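Local coordinates for protein valine-pyruvate aminotransferase (Salmonella typhimurium, PDB 3G7Q) that catalyses the transfer of the amino group of valine to pyruvate with pyridoxal 5'-phosphate as cofactor, and probably serves alanine biosynthesis, at residues Ile34-Gly39 with Val365-Gly370; Asn40-Pro45 with Lys308-Gln313; Gly194-Asp199 with Gly228-Glu233. All coordinates share one frame; numbering follows the deposited sequence. Where two conformers were deposited one is given.

How the contacts relate
The three contacts differ in chemistry as they differ in place. Contacts 1 and 2 are largely buried and share the N-terminal segment: residues 34-39 pair by backbone with the strand at 365-366, and residues 40-45 continue into aromatic packing against helix 299-325. Contact 3 is only partly buried; it joins two loops of the large domain, and its outer end is a close, hydrated pair of carboxylates. Contacts 2 and 3 meet where helix 299-325 borders the 228-233 loop, with Tyr311 CE2 3.6 Å from Ile229 CD1. Contact 1 stands apart from contact 3, with nearest atoms about 9 Å away.

Contact 1: Ile34-Gly39 with Val365-Gly370; sequences IMLGGG and VLMVPG
Ile34 and Met35 pair in parallel with Val365 and Leu366 as two-residue strands, and over residues 34-37 and 365-368 the chains run 3° from parallel. Leu366 bonds through both its backbone polar atoms: its N donates to Ile34 O at 2.9 Å in an almost straight bond (171°), and its O accepts from Leu36 N at 2.9 Å with a more bent N-H (139°). The pairing ends there, but Gly37 still lies close against the other chain, its CA 4.2 Å from Met367 CA and its O 3.3 Å from Val368 CG2; the chains separate only after it.

Side chains sort to the two faces. Ile34 and Val365 lie side by side, CD1 of the first 4.0 Å from CG2 of the second, packed against helix 396-416. On the other face Met35 and Leu366 meet, both also touching Leu24 of helix 17-25. Met35, a selenomethionine, has its CG anti to the backbone N and then bends at chi2, which in this one of its two conformers brings SE to 3.9 Å from Leu366 CD1. Further along, the extended selenomethionine Met367 runs alongside Leu36, its terminal CE 3.6 Å from Leu36 CD1.

In this class I aminotransferase fold the parallel pair joins the N-terminal segment to the small domain and leads into the glycine run 37-39, where Gly37 O accepts from Arg389 and Gly39 O from Lys250.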
# COMPACT_ATOMS: atom_id res chain seq x y z
N ILE A 34 25.46 -16.14 -0.04
CA ILE A 34 24.88 -16.60 1.23
C ILE A 34 24.19 -15.35 1.76
O ILE A 34 24.83 -14.46 2.33
CB ILE A 34 25.94 -17.17 2.15
CG1 ILE A 34 26.59 -18.39 1.47
CG2 ILE A 34 25.32 -17.53 3.49
CD1 ILE A 34 27.92 -18.77 2.02
N MSE A 35 22.87 -15.27 1.56
CA MSE A 35 22.09 -14.09 1.92
C MSE A 35 21.39 -14.26 3.27
O MSE A 35 20.28 -14.79 3.34
CB MSE A 35 21.07 -13.78 0.81
CG MSE A 35 20.02 -12.70 1.16
SE MSE A 35 20.77 -11.03 1.82
CE MSE A 35 19.12 -10.03 1.89
N LEU A 36 22.02 -13.76 4.33
CA LEU A 36 21.51 -13.86 5.71
C LEU A 36 21.03 -12.54 6.25
O LEU A 36 20.70 -12.44 7.44
CB LEU A 36 22.62 -14.44 6.61
CG LEU A 36 23.19 -15.79 6.15
CD1 LEU A 36 24.27 -16.27 7.10
CD2 LEU A 36 22.11 -16.88 6.03
N GLY A 37 20.94 -11.53 5.39
CA GLY A 37 20.55 -10.18 5.75
C GLY A 37 19.11 -9.77 5.53
O GLY A 37 18.77 -8.61 5.74
N GLY A 38 18.27 -10.70 5.09
CA GLY A 38 16.86 -10.42 4.79
C GLY A 38 15.93 -10.70 5.94
O GLY A 38 16.37 -11.18 6.99
N GLY A 39 14.65 -10.39 5.75
CA GLY A 39 13.67 -10.55 6.78
C GLY A 39 12.51 -11.43 6.36
O GLY A 39 11.43 -11.34 6.94
N VAL A 365 29.03 -13.37 1.55
CA VAL A 365 28.18 -13.50 2.73
C VAL A 365 27.61 -12.13 3.09
O VAL A 365 28.35 -11.15 3.23
CB VAL A 365 28.96 -14.07 3.94
CG1 VAL A 365 28.09 -14.14 5.18
CG2 VAL A 365 29.54 -15.45 3.61
N LEU A 366 26.28 -12.05 3.18
CA LEU A 366 25.61 -10.83 3.55
C LEU A 366 24.86 -10.96 4.88
O LEU A 366 24.03 -11.86 5.04
CB LEU A 366 24.64 -10.43 2.45
CG LEU A 366 25.27 -10.00 1.12
CD1 LEU A 366 24.12 -9.77 0.17
CD2 LEU A 366 26.17 -8.74 1.25
N MSE A 367 25.16 -10.03 5.81
CA MSE A 367 24.49 -9.87 7.10
C MSE A 367 24.29 -8.36 7.25
O MSE A 367 24.84 -7.59 6.47
CB MSE A 367 25.33 -10.44 8.25
CG MSE A 367 25.57 -11.89 8.09
SE MSE A 367 26.62 -12.55 9.63
CE MSE A 367 26.46 -14.47 9.32
N VAL A 368 23.48 -7.93 8.22
CA VAL A 368 23.20 -6.50 8.39
C VAL A 368 24.03 -5.87 9.49
O VAL A 368 24.03 -6.34 10.62
CB VAL A 368 21.70 -6.20 8.67
CG1 VAL A 368 21.45 -4.70 8.53
CG2 VAL A 368 20.80 -7.00 7.72
N PRO A 369 24.79 -4.82 9.18
CA PRO A 369 25.49 -4.14 10.26
C PRO A 369 24.53 -3.59 11.30
O PRO A 369 23.50 -3.00 10.96
CB PRO A 369 26.24 -3.00 9.54
CG PRO A 369 26.31 -3.43 8.16
CD PRO A 369 25.10 -4.22 7.87
N GLY A 370 24.86 -3.78 12.56
CA GLY A 370 23.99 -3.39 13.66
C GLY A 370 23.73 -1.91 13.87
O GLY A 370 22.68 -1.53 14.38

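Contact 2: Asn40-Pro45 with Lys308-Gln313; sequences NPAHIP and KPFYYQ. With EDO (1,2-ethanediol), chain E.
Ala42 N donates its hydrogen to the phenol oxygen of Tyr311, with 2.9 Å between N and OH and 159° at the hydrogen; the donor approaches at the ring edge, close to the ring plane. Pro41 packs on the same oxygen, its CB 3.3 Å from Tyr311 OH. Beside them Ile44 lies over Phe310 in a CH-pi contact: Ile44 CG1 stands 3.6 Å from the Phe310 ring centroid and 10° off the normal. Ile44 CD1 also touches Phe310 CG, and reaches Tyr311 CE2 at 3.9 Å, while Ala42 CB fits 3.5 Å from Phe310 CE1.

Two different first torsions let neighbouring residues of one helix serve the same loop. Phe310 has CG anti to the backbone N (chi1 175°), whereas Tyr311 has CG anti to the carbonyl carbon, and Phe310 CD1 comes to rest over the centre of the Tyr311 face. Their helix, 299-325, is the long one that leads from the large to the small domain in this aminotransferase fold. On the loop side, Ile44 occupies the N-cap position of helix 45-61.

Further out, Tyr311 is packed by Ile340 and Tyr392, and Val393 touches Ala42. Asn40 and His43 rest on Tyr71 and Asn70 of the second subunit, so the loop borders the dimer interface. Away from the loop and incidental to the fold, Lys308 NZ, in one of two conformers, donates a hydrogen bond (2.7 Å) to O1 of an ethanediol, probably from the crystallisation liquor, whose C2 lies over the Tyr312 ring.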
# COMPACT_ATOMS: atom_id res chain seq x y z
N ASN A 40 12.73 -12.29 5.38
CA ASN A 40 11.64 -13.18 4.98
C ASN A 40 11.50 -14.42 5.83
O ASN A 40 12.49 -15.01 6.28
CB ASN A 40 11.79 -13.55 3.54
CG ASN A 40 11.60 -12.34 2.62
OD1 ASN A 40 10.78 -11.44 2.90
ND2 ASN A 40 12.33 -12.33 1.54
N PRO A 41 10.26 -14.88 6.03
CA PRO A 41 10.06 -16.08 6.79
C PRO A 41 10.46 -17.33 6.02
O PRO A 41 10.81 -17.28 4.82
CB PRO A 41 8.54 -16.06 7.07
CG PRO A 41 7.96 -15.29 5.96
CD PRO A 41 9.00 -14.27 5.56
N ALA A 42 10.41 -18.44 6.71
CA ALA A 42 10.72 -19.73 6.13
C ALA A 42 9.59 -20.26 5.28
O ALA A 42 8.46 -19.78 5.35
CB ALA A 42 11.01 -20.72 7.27
N HIS A 43 9.91 -21.22 4.41
CA HIS A 43 8.90 -21.96 3.67
C HIS A 43 8.74 -23.30 4.39
O HIS A 43 9.47 -24.25 4.11
CB HIS A 43 9.30 -22.18 2.23
CG HIS A 43 9.45 -20.90 1.48
ND1 HIS A 43 8.37 -20.22 0.98
CD2 HIS A 43 10.54 -20.16 1.18
CE1 HIS A 43 8.79 -19.12 0.37
NE2 HIS A 43 10.11 -19.07 0.48
N ILE A 44 7.77 -23.38 5.29
CA ILE A 44 7.58 -24.57 6.09
C ILE A 44 6.77 -25.52 5.26
O ILE A 44 5.65 -25.18 4.83
CB ILE A 44 6.89 -24.25 7.44
CG1 ILE A 44 7.71 -23.22 8.22
CG2 ILE A 44 6.62 -25.54 8.21
CD1 ILE A 44 7.07 -22.73 9.55
N PRO A 45 7.32 -26.72 4.99
CA PRO A 45 6.57 -27.66 4.12
C PRO A 45 5.11 -27.88 4.48
O PRO A 45 4.26 -27.83 3.59
CB PRO A 45 7.38 -28.96 4.23
CG PRO A 45 8.77 -28.48 4.46
CD PRO A 45 8.63 -27.29 5.37
N LYS A 308 5.46 -22.20 15.36
CA LYS A 308 6.37 -22.02 16.48
C LYS A 308 7.40 -23.16 16.62
O LYS A 308 8.59 -22.90 16.74
CB LYS A 308 5.58 -21.86 17.79
CG LYS A 308 6.46 -21.72 19.02
CD LYS A 308 5.63 -21.48 20.26
CE LYS A 308 6.43 -21.77 21.52
NZ LYS A 308 5.65 -21.48 22.77
N PRO A 309 6.96 -24.42 16.61
CA PRO A 309 7.98 -25.49 16.77
C PRO A 309 9.03 -25.56 15.67
O PRO A 309 10.17 -25.97 15.92
CB PRO A 309 7.17 -26.78 16.81
CG PRO A 309 5.78 -26.38 16.88
CD PRO A 309 5.61 -24.99 16.51
N PHE A 310 8.63 -25.24 14.44
CA PHE A 310 9.56 -25.21 13.33
C PHE A 310 10.68 -24.22 13.60
O PHE A 310 11.85 -24.55 13.47
CB PHE A 310 8.85 -24.83 12.02
CG PHE A 310 9.81 -24.66 10.86
CD1 PHE A 310 10.44 -23.45 10.62
CD2 PHE A 310 10.04 -25.72 10.00
CE1 PHE A 310 11.33 -23.33 9.52
CE2 PHE A 310 10.90 -25.60 8.94
CZ PHE A 310 11.54 -24.41 8.72
N TYR A 311 10.32 -22.98 13.94
CA TYR A 311 11.34 -21.96 14.18
C TYR A 311 12.15 -22.23 15.44
O TYR A 311 13.32 -21.93 15.48
CB TYR A 311 10.69 -20.58 14.27
CG TYR A 311 10.23 -20.03 12.92
CD1 TYR A 311 11.13 -19.46 12.05
CD2 TYR A 311 8.89 -20.06 12.53
CE1 TYR A 311 10.72 -18.95 10.86
CE2 TYR A 311 8.47 -19.55 11.31
CZ TYR A 311 9.39 -19.01 10.47
OH TYR A 311 9.03 -18.48 9.25
N TYR A 312 11.52 -22.77 16.47
CA TYR A 312 12.24 -23.07 17.71
C TYR A 312 13.35 -24.10 17.43
O TYR A 312 14.51 -23.94 17.85
CB TYR A 312 11.28 -23.55 18.77
CG TYR A 312 11.96 -23.85 20.09
CD1 TYR A 312 12.53 -22.83 20.83
CD2 TYR A 312 12.02 -25.13 20.56
CE1 TYR A 312 13.15 -23.10 22.06
CE2 TYR A 312 12.64 -25.41 21.77
CZ TYR A 312 13.19 -24.38 22.50
OH TYR A 312 13.79 -24.68 23.71
N GLN A 313 13.03 -25.11 16.66
CA GLN A 313 14.05 -26.10 16.33
C GLN A 313 15.15 -25.50 15.48
O GLN A 313 16.35 -25.82 15.67
CB GLN A 313 13.45 -27.23 15.55
CG GLN A 313 14.41 -28.40 15.44
CD GLN A 313 14.15 -29.23 14.24
OE1 GLN A 313 13.59 -30.33 14.34
NE2 GLN A 313 14.55 -28.71 13.07
C1 EDO E . 8.95 -22.39 24.39
O1 EDO E . 7.86 -21.41 24.31
C2 EDO E . 9.43 -22.89 23.02
O2 EDO E . 8.87 -24.21 22.77

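Contact 3: Gly194-Asp199 with Gly228-Glu233; sequences GNVITD and GIIFSE
Glu233 sets off with CG anti to its backbone N (chi1 178°) and folds sharply at chi2 (-86°), which turns its carboxylate toward Asp199. The two acids meet tip to tip with their planes perpendicular, Asp199 OD2 only 2.5 Å from Glu233 OE2. So close an approach of two carboxylates suggests that one of them may carry a proton. Glu233 is exposed and touches a crystal neighbour, which may influence its position. The other Asp199 oxygen, OD1, accepts a hydrogen bond from Arg235 N and forms a salt bridge with Arg188, which may help offset the negative charge. A water links the same two residues, accepting from Asp199 N at 2.8 Å and donating to Glu233 OE1 at 2.7 Å.

Asp199 opens helix 199-211, which follows strand 181-187 in the large domain of this aminotransferase fold. Thr198 is the N-cap: its hydroxyl caps a backbone N of the first turn while its own N donates to Glu201, consistent with a capping box.

Inward from the acids the contact becomes mainly apolar. Val196 points toward the 228-233 segment, and its CG2 touches both Ser232 OG, at 3.4 Å, and Ile230 CD1, at 4.0 Å, the Val196 and Ile230 side chains crossing nearly at right angles. Glu337 ties both loops: its carboxylate accepts from Val196 N, its backbone bonds to Gly194 and Phe231, and its O makes a weak hydrogen bond with Ser232 OG.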
# COMPACT_ATOMS: atom_id res chain seq x y z
N GLY A 194 15.42 -10.47 18.56
CA GLY A 194 14.64 -11.56 19.08
C GLY A 194 14.26 -11.29 20.55
O GLY A 194 13.76 -12.20 21.25
N ASN A 195 14.50 -10.08 21.05
CA ASN A 195 14.17 -9.78 22.42
C ASN A 195 12.67 -9.77 22.67
O ASN A 195 11.89 -9.35 21.82
CB ASN A 195 14.69 -8.40 22.80
CG ASN A 195 14.57 -8.13 24.30
OD1 ASN A 195 14.95 -8.98 25.12
ND2 ASN A 195 14.02 -6.96 24.65
N VAL A 196 12.30 -10.20 23.87
CA VAL A 196 10.92 -10.10 24.33
C VAL A 196 10.92 -9.23 25.60
O VAL A 196 11.35 -9.67 26.68
CB VAL A 196 10.27 -11.48 24.55
CG1 VAL A 196 8.94 -11.35 25.32
CG2 VAL A 196 10.04 -12.14 23.19
N ILE A 197 10.54 -7.98 25.44
CA ILE A 197 10.46 -7.09 26.57
C ILE A 197 9.64 -7.76 27.70
O ILE A 197 8.61 -8.38 27.44
CB ILE A 197 9.87 -5.73 26.10
CG1 ILE A 197 9.84 -4.73 27.24
CG2 ILE A 197 8.48 -5.93 25.42
CD1 ILE A 197 9.33 -3.37 26.81
N THR A 198 10.11 -7.66 28.95
CA THR A 198 9.50 -8.38 30.07
C THR A 198 8.12 -7.82 30.43
O THR A 198 7.80 -6.66 30.12
CB THR A 198 10.38 -8.40 31.32
OG1 THR A 198 10.39 -7.10 31.95
CG2 THR A 198 11.82 -8.90 30.99
N ASP A 199 7.29 -8.64 31.06
CA ASP A 199 6.00 -8.15 31.51
C ASP A 199 6.15 -6.89 32.37
O ASP A 199 5.41 -5.93 32.18
CB ASP A 199 5.23 -9.20 32.32
CG ASP A 199 4.89 -10.43 31.51
OD1 ASP A 199 4.73 -10.32 30.28
OD2 ASP A 199 4.78 -11.49 32.12
N GLY A 228 2.82 -16.36 16.16
CA GLY A 228 3.25 -17.16 17.30
C GLY A 228 4.71 -17.58 17.30
O GLY A 228 5.05 -18.57 17.91
N ILE A 229 5.55 -16.81 16.64
CA ILE A 229 7.00 -17.09 16.61
C ILE A 229 7.64 -16.44 17.86
O ILE A 229 8.38 -15.43 17.77
CB ILE A 229 7.65 -16.61 15.30
CG1 ILE A 229 6.89 -17.13 14.06
CG2 ILE A 229 9.16 -17.09 15.26
CD1 ILE A 229 7.25 -16.51 12.74
N ILE A 230 7.34 -17.05 18.99
CA ILE A 230 7.80 -16.60 20.29
C ILE A 230 8.13 -17.81 21.12
O ILE A 230 7.34 -18.77 21.20
CB ILE A 230 6.75 -15.66 20.95
CG1 ILE A 230 7.27 -15.10 22.27
CG2 ILE A 230 5.40 -16.41 21.14
CD1 ILE A 230 6.44 -13.95 22.82
N PHE A 231 9.30 -17.76 21.77
CA PHE A 231 9.83 -18.88 22.53
C PHE A 231 9.97 -18.59 24.03
O PHE A 231 10.63 -19.33 24.77
CB PHE A 231 11.20 -19.25 21.97
CG PHE A 231 11.27 -19.22 20.45
CD1 PHE A 231 10.36 -19.92 19.67
CD2 PHE A 231 12.26 -18.50 19.79
CE1 PHE A 231 10.42 -19.89 18.31
CE2 PHE A 231 12.32 -18.47 18.43
CZ PHE A 231 11.40 -19.14 17.69
N SER A 232 9.45 -17.47 24.48
CA SER A 232 9.56 -17.10 25.85
C SER A 232 8.20 -16.75 26.37
O SER A 232 7.25 -16.62 25.58
CB SER A 232 10.44 -15.87 25.98
OG SER A 232 9.80 -14.83 25.25
N GLU A 233 8.11 -16.59 27.67
CA GLU A 233 6.88 -16.14 28.31
C GLU A 233 6.63 -14.67 27.93
O GLU A 233 7.58 -13.90 27.78
CB GLU A 233 6.99 -16.30 29.81
CG GLU A 233 5.80 -15.82 30.62
CD GLU A 233 5.79 -14.33 30.96
OE1 GLU A 233 6.87 -13.69 31.01
OE2 GLU A 233 4.68 -13.82 31.20
O HOH W 1 8.12 -11.32 31.51